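Local coordinates for protein DnaJ homolog subfamily C member 27-A (PDB 6JMG) that binds GTP together with magnesium as a Rab-family small GTPase that also carries a DnaJ domain, and is possibly involved in regulating the MEK/ERK pathway, at residues A[46-51]-A[71-76]; A[22-27]-A[101-106]; A[231-236]-A[267-272]. All coordinates share one frame; numbering follows the deposited sequence.

Contact 1 (A[46-51]-A[71-76]). With MG (magnesium ion), chain D; GTP (guanosine-5'-triphosphate), chain C.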
loop_
_atom_site.group_PDB
_atom_site.type_symbol
_atom_site.label_atom_id
_atom_site.label_comp_id
_atom_site.label_asym_id
_atom_site.label_seq_id
_atom_site.Cartn_x
_atom_site.Cartn_y
_atom_site.Cartn_z
ATOM N N GLN A 46 -10.126 -16.297 -20.682
ATOM C CA GLN A 46 -9.487 -15.446 -21.695
ATOM C C GLN A 46 -8.401 -14.596 -21.022
ATOM O O GLN A 46 -8.701 -13.592 -20.365
ATOM C CB GLN A 46 -10.516 -14.591 -22.420
ATOM C CG GLN A 46 -10.191 -14.381 -23.903
ATOM C CD GLN A 46 -9.814 -15.695 -24.627
ATOM O OE1 GLN A 46 -10.518 -16.714 -24.524
ATOM N NE2 GLN A 46 -8.695 -15.665 -25.361
ATOM N N ALA A 47 -7.142 -15.011 -21.156
ATOM C CA ALA A 47 -6.047 -14.292 -20.508
ATOM C C ALA A 47 -6.002 -12.852 -20.987
ATOM O O ALA A 47 -6.109 -12.581 -22.188
ATOM C CB ALA A 47 -4.714 -14.969 -20.787
ATOM N N THR A 48 -5.914 -11.924 -20.035
ATOM C CA THR A 48 -5.722 -10.532 -20.396
ATOM C C THR A 48 -4.395 -10.383 -21.115
ATOM O O THR A 48 -3.387 -10.963 -20.706
ATOM C CB THR A 48 -5.747 -9.646 -19.160
ATOM O OG1 THR A 48 -6.985 -9.862 -18.457
ATOM C CG2 THR A 48 -5.578 -8.138 -19.568
ATOM N N ILE A 49 -4.401 -9.640 -22.209
ATOM C CA ILE A 49 -3.210 -9.470 -23.018
ATOM C C ILE A 49 -2.603 -8.130 -22.628
ATOM O O ILE A 49 -3.031 -7.058 -23.077
ATOM C CB ILE A 49 -3.512 -9.572 -24.508
ATOM C CG1 ILE A 49 -4.044 -10.983 -24.799
ATOM C CG2 ILE A 49 -2.252 -9.269 -25.284
ATOM C CD1 ILE A 49 -4.396 -11.228 -26.265
ATOM N N GLY A 50 -1.622 -8.196 -21.746
ATOM C CA GLY A 50 -1.000 -6.990 -21.258
ATOM C C GLY A 50 -1.910 -6.280 -20.287
ATOM O O GLY A 50 -1.713 -6.357 -19.072
ATOM N N ILE A 51 -2.942 -5.627 -20.800
ATOM C CA ILE A 51 -3.705 -4.699 -19.975
ATOM C C ILE A 51 -5.036 -4.407 -20.669
ATOM O O ILE A 51 -5.096 -4.230 -21.889
ATOM C CB ILE A 51 -2.860 -3.430 -19.699
ATOM C CG1 ILE A 51 -3.563 -2.479 -18.745
ATOM C CG2 ILE A 51 -2.474 -2.757 -20.977
ATOM C CD1 ILE A 51 -3.146 -2.708 -17.305
ATOM N N ASP A 71 -7.073 -3.269 -15.805
ATOM C CA ASP A 71 -7.037 -4.675 -15.438
ATOM C C ASP A 71 -5.762 -5.253 -16.027
ATOM O O ASP A 71 -5.619 -5.292 -17.253
ATOM C CB ASP A 71 -8.295 -5.360 -15.965
ATOM C CG ASP A 71 -8.273 -6.866 -15.792
ATOM O OD1 ASP A 71 -7.519 -7.380 -14.948
ATOM O OD2 ASP A 71 -9.021 -7.542 -16.519
ATOM N N MET A 72 -4.813 -5.656 -15.166
ATOM C CA MET A 72 -3.492 -6.046 -15.650
ATOM C C MET A 72 -3.422 -7.545 -15.893
ATOM O O MET A 72 -4.088 -8.339 -15.226
ATOM C CB MET A 72 -2.368 -5.661 -14.666
ATOM C CG MET A 72 -2.334 -4.190 -14.168
ATOM S SD MET A 72 -0.787 -3.674 -13.330
ATOM C CE MET A 72 -0.561 -4.902 -12.138
ATOM N N ALA A 73 -2.556 -7.923 -16.827
ATOM C CA ALA A 73 -2.295 -9.320 -17.124
ATOM C C ALA A 73 -1.286 -9.859 -16.123
ATOM O O ALA A 73 -0.302 -9.191 -15.795
ATOM C CB ALA A 73 -1.767 -9.451 -18.548
ATOM N N GLY A 74 -1.534 -11.061 -15.618
ATOM C CA GLY A 74 -0.721 -11.572 -14.524
ATOM C C GLY A 74 0.509 -12.357 -14.941
ATOM O O GLY A 74 1.425 -12.569 -14.148
ATOM N N HIS A 75 0.517 -12.834 -16.167
ATOM C CA HIS A 75 1.657 -13.577 -16.666
ATOM C C HIS A 75 2.915 -12.703 -16.645
ATOM O O HIS A 75 2.856 -11.516 -16.985
ATOM C CB HIS A 75 1.359 -14.067 -18.086
ATOM C CG HIS A 75 2.336 -15.076 -18.585
ATOM N ND1 HIS A 75 3.630 -14.748 -18.920
ATOM C CD2 HIS A 75 2.221 -16.409 -18.779
ATOM C CE1 HIS A 75 4.269 -15.830 -19.317
ATOM N NE2 HIS A 75 3.436 -16.852 -19.242
ATOM N N PRO A 76 4.055 -13.241 -16.212
ATOM C CA PRO A 76 5.284 -12.420 -16.144
ATOM C C PRO A 76 5.758 -11.898 -17.491
ATOM O O PRO A 76 6.450 -10.868 -17.530
ATOM C CB PRO A 76 6.315 -13.374 -15.527
ATOM C CG PRO A 76 5.770 -14.742 -15.786
ATOM C CD PRO A 76 4.269 -14.617 -15.746
HETATM MG MG MG D . -7.373 -11.041 -16.704
HETATM P PG GTP C . -5.011 -13.185 -16.435
HETATM O O1G GTP C . -5.739 -12.021 -17.072
HETATM O O2G GTP C . -3.921 -12.724 -15.502
HETATM O O3G GTP C . -4.404 -14.050 -17.525
HETATM O O3B GTP C . -5.974 -14.081 -15.491
HETATM P PB GTP C . -7.133 -13.460 -14.562
HETATM O O1B GTP C . -6.614 -13.133 -13.187
HETATM O O2B GTP C . -7.813 -12.238 -15.132
HETATM O O3A GTP C . -8.142 -14.703 -14.395
HETATM P PA GTP C . -9.614 -14.714 -15.034
HETATM O O1A GTP C . -10.507 -13.645 -14.455
HETATM O O2A GTP C . -9.568 -14.589 -16.528
HETATM O "O5'" GTP C . -10.051 -16.187 -14.608
HETATM C "C5'" GTP C . -9.229 -17.280 -14.940
HETATM C "C4'" GTP C . -10.115 -18.520 -14.984
HETATM O "O4'" GTP C . -10.575 -18.766 -13.683
HETATM C "C3'" GTP C . -11.355 -18.373 -15.830
HETATM O "O3'" GTP C . -11.548 -19.644 -16.369
HETATM C "C2'" GTP C . -12.494 -18.117 -14.872
HETATM O "O2'" GTP C . -13.716 -18.720 -15.234
HETATM C "C1'" GTP C . -11.998 -18.811 -13.642
HETATM N N9 GTP C . -12.462 -18.147 -12.424
HETATM C C8 GTP C . -12.306 -16.825 -12.090
HETATM N N7 GTP C . -12.841 -16.636 -10.854
HETATM C C5 GTP C . -13.329 -17.815 -10.407
HETATM C C6 GTP C . -13.963 -18.178 -9.230
HETATM O O6 GTP C . -14.193 -17.349 -8.353
HETATM N N1 GTP C . -14.328 -19.494 -9.033
HETATM C C2 GTP C . -14.081 -20.440 -9.998
HETATM N N2 GTP C . -14.463 -21.691 -9.781
HETATM N N3 GTP C . -13.450 -20.077 -11.176
HETATM C C4 GTP C . -13.087 -18.784 -11.377
HETATM O O HOH W 1 -8.462 -12.476 -17.878
HETATM O O HOH W 2 -6.442 -9.539 -15.542
#
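Thr48 meets Asp71 beside the magnesium ion and Ala73 behind it, and the two branches of its side chain do different work. The hydroxyl lies beside the backbone N, anti to the carbonyl carbon (chi1 -56°), and from there OG1 binds the magnesium ion at 2.1 Å, opposite the O2B oxygen of GTP. The methyl carbon CG2, anti to the backbone N, lies 3.7 Å from Asp71 O. The carboxylate of Asp71 stays in the second shell: its OD2 is 3.6 Å from Thr48 OG1 and takes a hydrogen bond from Ser30, whose hydroxyl is also a ligand of the metal. Its other oxygen, OD1, accepts from a metal-bound water that also donates to Met72 O. A second metal-bound water, opposite the first, bridges Gln46 O and the alpha-phosphate.

Behind the metal, the two segments are joined through their backbones. Ala73 N donates to Gly50 O at 2.9 Å, while the Ala73 methyl rests against the carbonyl oxygens of Thr48 and Gly50. Beyond it, Ile51 and Met72 form an antiparallel non-hydrogen-bonded pair; their side chains pass at a slant, and Ile51 CD1 meets Met72 CG at 3.6 Å.

The gamma-phosphate draws both segments in. Thr48 N donates to O1G of GTP at 3.0 Å, and Gly74 N to O2G at 2.9 Å. The first switch region and the DxxG start of the second are arranged in this way in GTP-bound Ras-type proteins. Because threonine gives both its hydroxyl to the metal and its amide to the phosphate, and glycine grips another oxygen of the same phosphate, loss of that phosphate would probably release both segments together.

Contact 2 (A[22-27]-A[101-106]). With GTP (guanosine-5'-triphosphate), chain C.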
loop_
_atom_site.group_PDB
_atom_site.type_symbol
_atom_site.label_atom_id
_atom_site.label_comp_id
_atom_site.label_asym_id
_atom_site.label_seq_id
_atom_site.Cartn_x
_atom_site.Cartn_y
_atom_site.Cartn_z
ATOM N N MET A 22 -3.839 -6.643 -9.656
ATOM C CA MET A 22 -2.555 -7.323 -9.661
ATOM C C MET A 22 -2.750 -8.733 -9.111
ATOM O O MET A 22 -3.620 -8.976 -8.265
ATOM C CB MET A 22 -1.480 -6.573 -8.835
ATOM C CG MET A 22 -1.197 -5.134 -9.249
ATOM S SD MET A 22 0.017 -4.213 -8.254
ATOM C CE MET A 22 0.781 -5.530 -7.354
ATOM N N GLY A 23 -1.931 -9.650 -9.598
ATOM C CA GLY A 23 -1.927 -11.029 -9.147
ATOM C C GLY A 23 -1.650 -11.970 -10.308
ATOM O O GLY A 23 -1.762 -11.614 -11.486
ATOM N N ASN A 24 -1.298 -13.208 -9.965
ATOM C CA ASN A 24 -0.833 -14.174 -10.950
ATOM C C ASN A 24 -1.907 -14.469 -12.001
ATOM O O ASN A 24 -3.085 -14.123 -11.859
ATOM C CB ASN A 24 -0.392 -15.456 -10.247
ATOM C CG ASN A 24 0.972 -15.311 -9.557
ATOM O OD1 ASN A 24 1.540 -14.223 -9.495
ATOM N ND2 ASN A 24 1.499 -16.417 -9.047
ATOM N N ALA A 25 -1.474 -15.097 -13.089
ATOM C CA ALA A 25 -2.410 -15.481 -14.137
ATOM C C ALA A 25 -3.415 -16.513 -13.628
ATOM O O ALA A 25 -3.112 -17.323 -12.743
ATOM C CB ALA A 25 -1.662 -16.041 -15.343
ATOM N N GLU A 26 -4.629 -16.472 -14.200
ATOM C CA GLU A 26 -5.722 -17.420 -13.953
ATOM C C GLU A 26 -6.325 -17.267 -12.570
ATOM O O GLU A 26 -7.157 -18.076 -12.157
ATOM C CB GLU A 26 -5.279 -18.874 -14.134
ATOM C CG GLU A 26 -5.088 -19.278 -15.571
ATOM C CD GLU A 26 -5.392 -20.742 -15.789
ATOM O OE1 GLU A 26 -6.485 -21.198 -15.354
ATOM O OE2 GLU A 26 -4.531 -21.429 -16.384
ATOM N N VAL A 27 -5.920 -16.239 -11.841
ATOM C CA VAL A 27 -6.357 -16.052 -10.473
ATOM C C VAL A 27 -7.771 -15.481 -10.375
ATOM O O VAL A 27 -8.449 -15.713 -9.371
ATOM C CB VAL A 27 -5.255 -15.191 -9.825
ATOM C CG1 VAL A 27 -5.758 -14.389 -8.710
ATOM C CG2 VAL A 27 -4.124 -16.079 -9.354
ATOM N N LYS A 101 -1.294 -22.382 -3.739
ATOM C CA LYS A 101 -0.640 -21.529 -2.764
ATOM C C LYS A 101 0.501 -20.708 -3.385
ATOM O O LYS A 101 0.812 -19.614 -2.893
ATOM C CB LYS A 101 -0.341 -22.373 -1.501
ATOM C CG LYS A 101 0.846 -21.989 -0.615
ATOM C CD LYS A 101 0.752 -22.468 0.908
ATOM C CE LYS A 101 0.617 -23.980 1.277
ATOM N NZ LYS A 101 1.849 -24.639 1.678
ATOM N N GLU A 102 1.066 -21.151 -4.513
ATOM C CA GLU A 102 2.083 -20.348 -5.194
ATOM C C GLU A 102 1.566 -18.963 -5.591
ATOM O O GLU A 102 2.366 -18.046 -5.781
ATOM C CB GLU A 102 2.600 -21.082 -6.427
ATOM C CG GLU A 102 1.605 -21.174 -7.537
ATOM C CD GLU A 102 0.754 -22.430 -7.448
ATOM O OE1 GLU A 102 0.882 -23.197 -6.456
ATOM O OE2 GLU A 102 -0.053 -22.640 -8.378
ATOM N N THR A 103 0.253 -18.797 -5.791
ATOM C CA THR A 103 -0.262 -17.462 -6.108
ATOM C C THR A 103 -0.335 -16.579 -4.870
ATOM O O THR A 103 -0.198 -15.356 -4.975
ATOM C CB THR A 103 -1.650 -17.528 -6.778
ATOM O OG1 THR A 103 -2.668 -17.862 -5.821
ATOM C CG2 THR A 103 -1.674 -18.532 -7.920
ATOM N N PHE A 104 -0.549 -17.174 -3.695
ATOM C CA PHE A 104 -0.523 -16.384 -2.475
ATOM C C PHE A 104 0.905 -15.990 -2.118
ATOM O O PHE A 104 1.173 -14.837 -1.757
ATOM C CB PHE A 104 -1.171 -17.167 -1.327
ATOM C CG PHE A 104 -1.015 -16.514 0.010
ATOM C CD1 PHE A 104 -1.784 -15.409 0.345
ATOM C CD2 PHE A 104 -0.092 -16.981 0.923
ATOM C CE1 PHE A 104 -1.637 -14.779 1.578
ATOM C CE2 PHE A 104 0.052 -16.361 2.150
ATOM C CZ PHE A 104 -0.728 -15.256 2.479
ATOM N N GLU A 105 1.840 -16.928 -2.242
ATOM C CA GLU A 105 3.228 -16.609 -1.934
ATOM C C GLU A 105 3.777 -15.538 -2.862
ATOM O O GLU A 105 4.591 -14.708 -2.436
ATOM C CB GLU A 105 4.077 -17.871 -2.009
ATOM C CG GLU A 105 4.039 -18.700 -0.743
ATOM C CD GLU A 105 4.368 -20.145 -1.012
ATOM O OE1 GLU A 105 4.494 -20.490 -2.207
ATOM O OE2 GLU A 105 4.492 -20.925 -0.040
ATOM N N SER A 106 3.282 -15.479 -4.095
ATOM C CA SER A 106 3.829 -14.517 -5.037
ATOM C C SER A 106 3.409 -13.086 -4.720
ATOM O O SER A 106 3.904 -12.152 -5.361
ATOM C CB SER A 106 3.448 -14.903 -6.472
ATOM O OG SER A 106 2.332 -14.167 -6.925
HETATM P PG GTP C . -5.011 -13.185 -16.435
HETATM O O1G GTP C . -5.739 -12.021 -17.072
HETATM O O2G GTP C . -3.921 -12.724 -15.502
HETATM O O3G GTP C . -4.404 -14.050 -17.525
HETATM O O3B GTP C . -5.974 -14.081 -15.491
HETATM P PB GTP C . -7.133 -13.460 -14.562
HETATM O O1B GTP C . -6.614 -13.133 -13.187
HETATM O O2B GTP C . -7.813 -12.238 -15.132
HETATM O O3A GTP C . -8.142 -14.703 -14.395
HETATM P PA GTP C . -9.614 -14.714 -15.034
HETATM O O1A GTP C . -10.507 -13.645 -14.455
HETATM O O2A GTP C . -9.568 -14.589 -16.528
HETATM O "O5'" GTP C . -10.051 -16.187 -14.608
HETATM C "C5'" GTP C . -9.229 -17.280 -14.940
HETATM C "C4'" GTP C . -10.115 -18.520 -14.984
HETATM O "O4'" GTP C . -10.575 -18.766 -13.683
HETATM C "C3'" GTP C . -11.355 -18.373 -15.830
HETATM O "O3'" GTP C . -11.548 -19.644 -16.369
HETATM C "C2'" GTP C . -12.494 -18.117 -14.872
HETATM O "O2'" GTP C . -13.716 -18.720 -15.234
HETATM C "C1'" GTP C . -11.998 -18.811 -13.642
HETATM N N9 GTP C . -12.462 -18.147 -12.424
HETATM C C8 GTP C . -12.306 -16.825 -12.090
HETATM N N7 GTP C . -12.841 -16.636 -10.854
HETATM C C5 GTP C . -13.329 -17.815 -10.407
HETATM C C6 GTP C . -13.963 -18.178 -9.230
HETATM O O6 GTP C . -14.193 -17.349 -8.353
HETATM N N1 GTP C . -14.328 -19.494 -9.033
HETATM C C2 GTP C . -14.081 -20.440 -9.998
HETATM N N2 GTP C . -14.463 -21.691 -9.781
HETATM N N3 GTP C . -13.450 -20.077 -11.176
HETATM C C4 GTP C . -13.087 -18.784 -11.377
#
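Asn24 reaches from the phosphate-binding loop to the segment 101-106, on the short helix 101-105, where Ser106 OG donates to Asn24 OD1 at 2.7 Å. The carboxamide carbon CG is set anti to the carbonyl carbon (chi1 -76°), and the serine hydroxyl approaches OD1 from 44° above the amide plane. The same oxygen also accepts from the indole N-H of Trp110, so two donors hold it. Asn24 ND2 lies over the helix backbone, 3.6 Å from Thr103 CA.

Beside this polar link, Val27 and Thr103 meet tip to tip, CG2 to CG2 at 3.8 Å. Thr103 OG1 sits between the backbone N and the carbonyl carbon (chi1 74°), bonded to His100 O and Asp97 N, while CG2, anti to the carbonyl carbon, faces Val27. An alanine in place of Asn24 would probably leave the Ser106 hydroxyl and the Trp110 N-H without their shared acceptor and open a gap beside Thr103.

Asn24 to Val27 form a type II beta turn within the P-loop, and Glu26 N donates to the bridging O3B of GTP at 3.0 Å. One oxygen held by two donors, beside an apolar contact, thus joins this phosphate-binding turn to segment 101-106 and probably limits its movement.

Contact 3 (A[231-236]-A[267-272])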
loop_
_atom_site.group_PDB
_atom_site.type_symbol
_atom_site.label_atom_id
_atom_site.label_comp_id
_atom_site.label_asym_id
_atom_site.label_seq_id
_atom_site.Cartn_x
_atom_site.Cartn_y
_atom_site.Cartn_z
ATOM N N ASP A 231 24.807 10.445 3.378
ATOM C CA ASP A 231 23.815 9.447 2.998
ATOM C C ASP A 231 23.370 8.631 4.204
ATOM O O ASP A 231 22.223 8.166 4.250
ATOM C CB ASP A 231 24.358 8.536 1.899
ATOM C CG ASP A 231 23.256 7.758 1.192
ATOM O OD1 ASP A 231 22.125 8.284 1.068
ATOM O OD2 ASP A 231 23.515 6.606 0.781
ATOM N N GLU A 232 24.239 8.477 5.204
ATOM C CA GLU A 232 23.827 7.753 6.399
ATOM C C GLU A 232 22.918 8.589 7.285
ATOM O O GLU A 232 21.942 8.062 7.827
ATOM C CB GLU A 232 25.042 7.280 7.189
ATOM C CG GLU A 232 25.808 6.218 6.466
ATOM C CD GLU A 232 27.232 6.136 6.920
ATOM O OE1 GLU A 232 27.648 6.981 7.742
ATOM O OE2 GLU A 232 27.944 5.244 6.423
ATOM N N VAL A 233 23.191 9.890 7.431
ATOM C CA VAL A 233 22.283 10.664 8.266
ATOM C C VAL A 233 20.957 10.840 7.542
ATOM O O VAL A 233 19.891 10.844 8.174
ATOM C CB VAL A 233 22.889 12.018 8.683
ATOM C CG1 VAL A 233 24.340 11.879 9.113
ATOM C CG2 VAL A 233 22.777 12.947 7.608
ATOM N N ASN A 234 20.981 10.890 6.210
ATOM C CA ASN A 234 19.726 10.873 5.463
ATOM C C ASN A 234 18.933 9.621 5.765
ATOM O O ASN A 234 17.726 9.689 5.997
ATOM C CB ASN A 234 19.978 10.986 3.968
ATOM C CG ASN A 234 20.145 12.411 3.533
ATOM O OD1 ASN A 234 19.802 13.347 4.275
ATOM N ND2 ASN A 234 20.698 12.598 2.347
ATOM N N LYS A 235 19.594 8.461 5.775
ATOM C CA LYS A 235 18.819 7.235 5.897
ATOM C C LYS A 235 18.420 6.958 7.334
ATOM O O LYS A 235 17.336 6.417 7.575
ATOM C CB LYS A 235 19.591 6.043 5.321
ATOM C CG LYS A 235 19.954 6.143 3.823
ATOM C CD LYS A 235 18.771 6.359 2.822
ATOM C CE LYS A 235 17.378 5.874 3.266
ATOM N NZ LYS A 235 16.345 6.032 2.194
ATOM N N ALA A 236 19.218 7.410 8.296
ATOM C CA ALA A 236 18.755 7.417 9.676
ATOM C C ALA A 236 17.542 8.325 9.829
ATOM O O ALA A 236 16.546 7.949 10.463
ATOM C CB ALA A 236 19.888 7.854 10.609
ATOM N N ALA A 267 21.554 19.866 11.688
ATOM C CA ALA A 267 22.772 20.162 12.433
ATOM C C ALA A 267 23.936 19.332 11.905
ATOM O O ALA A 267 25.023 19.857 11.645
ATOM C CB ALA A 267 22.561 19.906 13.925
ATOM N N LEU A 268 23.714 18.035 11.706
ATOM C CA LEU A 268 24.765 17.182 11.171
ATOM C C LEU A 268 25.113 17.545 9.729
ATOM O O LEU A 268 26.293 17.720 9.396
ATOM C CB LEU A 268 24.339 15.720 11.269
ATOM C CG LEU A 268 23.975 15.236 12.668
ATOM C CD1 LEU A 268 23.529 13.807 12.573
ATOM C CD2 LEU A 268 25.143 15.378 13.655
ATOM N N LEU A 269 24.100 17.660 8.854
ATOM C CA LEU A 269 24.352 18.028 7.456
ATOM C C LEU A 269 25.066 19.362 7.329
ATOM O O LEU A 269 25.816 19.572 6.371
ATOM C CB LEU A 269 23.051 18.097 6.658
ATOM C CG LEU A 269 22.432 16.729 6.357
ATOM C CD1 LEU A 269 21.536 16.876 5.163
ATOM C CD2 LEU A 269 23.521 15.743 6.082
ATOM N N LYS A 270 24.844 20.276 8.266
ATOM C CA LYS A 270 25.529 21.554 8.174
ATOM C C LYS A 270 27.012 21.400 8.471
ATOM O O LYS A 270 27.859 21.966 7.765
ATOM C CB LYS A 270 24.893 22.555 9.133
ATOM C CG LYS A 270 25.700 23.838 9.330
ATOM C CD LYS A 270 24.936 24.857 10.168
ATOM C CE LYS A 270 25.344 24.783 11.636
ATOM N NZ LYS A 270 24.844 25.966 12.398
ATOM N N ASN A 271 27.350 20.590 9.476
ATOM C CA ASN A 271 28.744 20.488 9.881
ATOM C C ASN A 271 29.526 19.575 8.960
ATOM O O ASN A 271 30.705 19.840 8.693
ATOM C CB ASN A 271 28.832 20.045 11.337
ATOM C CG ASN A 271 28.306 21.118 12.285
ATOM O OD1 ASN A 271 27.248 20.963 12.899
ATOM N ND2 ASN A 271 29.029 22.234 12.373
ATOM N N ILE A 272 28.870 18.535 8.440
ATOM C CA ILE A 272 29.484 17.665 7.439
ATOM C C ILE A 272 29.945 18.475 6.241
ATOM O O ILE A 272 31.091 18.373 5.799
ATOM C CB ILE A 272 28.493 16.586 6.984
ATOM C CG1 ILE A 272 28.421 15.440 7.979
ATOM C CG2 ILE A 272 28.882 16.084 5.603
ATOM C CD1 ILE A 272 27.437 14.389 7.520
#
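The flat group that takes part across these helices is the carboxamide of Asn234, and it meets Leu269 through its oxygen. Asn234 OD1 lies 4.0 Å from Leu269 CD1, and the two side chains cross at about a right angle. No ring or second amide stacks on it from the facing segment. Its CG sits anti to the carbonyl carbon (chi1 -84°). The bond leaving the backbone does not point at the opposite helix, yet OD1 comes within reach of Leu269. The same OD1 accepts a hydrogen bond from NE of Arg265, one turn before Leu269, so a polar tie between the helices runs beside the apolar contact.

Val233 is the hub of that apolar contact, meeting three residues with its two methyls. CG1, anti to the carbonyl carbon (chi1 -44°), approaches Leu268 CD1 at 4.0 Å and is more distant from Ile272 CD1, at 4.3 Å. CG2 turns to the other flank and touches CD2 of Leu269, whose side chain slides past that of Val233 in the opposite direction. Leu268 crosses the valine obliquely and also packs on Trp219 and Leu222 of helix 218-222, so the small interface runs on into a three-helix core. Ala228, in the loop before helix 230-244, also covers Val233.

The segment axes come within 10.3 Å and run antiparallel, at 174°. That spacing suits contact through branched aliphatic side chains rather than close backbone packing, and 172 Å² is buried in all. Helices 230-244 and 254-278 form an antiparallel hairpin with the short helix 218-222 against it, as in J domains, the connecting loop bearing the His-Pro-Asp signature; this contact lies toward the end of the hairpin away from that loop.

Overall arrangement
From the N terminus, strand 15-22 leads into the P-loop, where contact 2 opens; it closes only at residues 101-106, after strand 91-97. Inside that long loop lies contact 1, which joins residues 46-51 to 71-76 across the hairpin of strands 51-60 and 63-72. The nested pair sit with centres 12 Å apart, touch through Met22 and Met72, and gather round one GTP. Contact 3 follows in series, closing a wholly separate helical loop between helices 230-244 and 254-278. Its centre is more than 40 Å from the other two, on the opposite side of the chain's centre, so the GTPase and DnaJ domains are each tied within themselves.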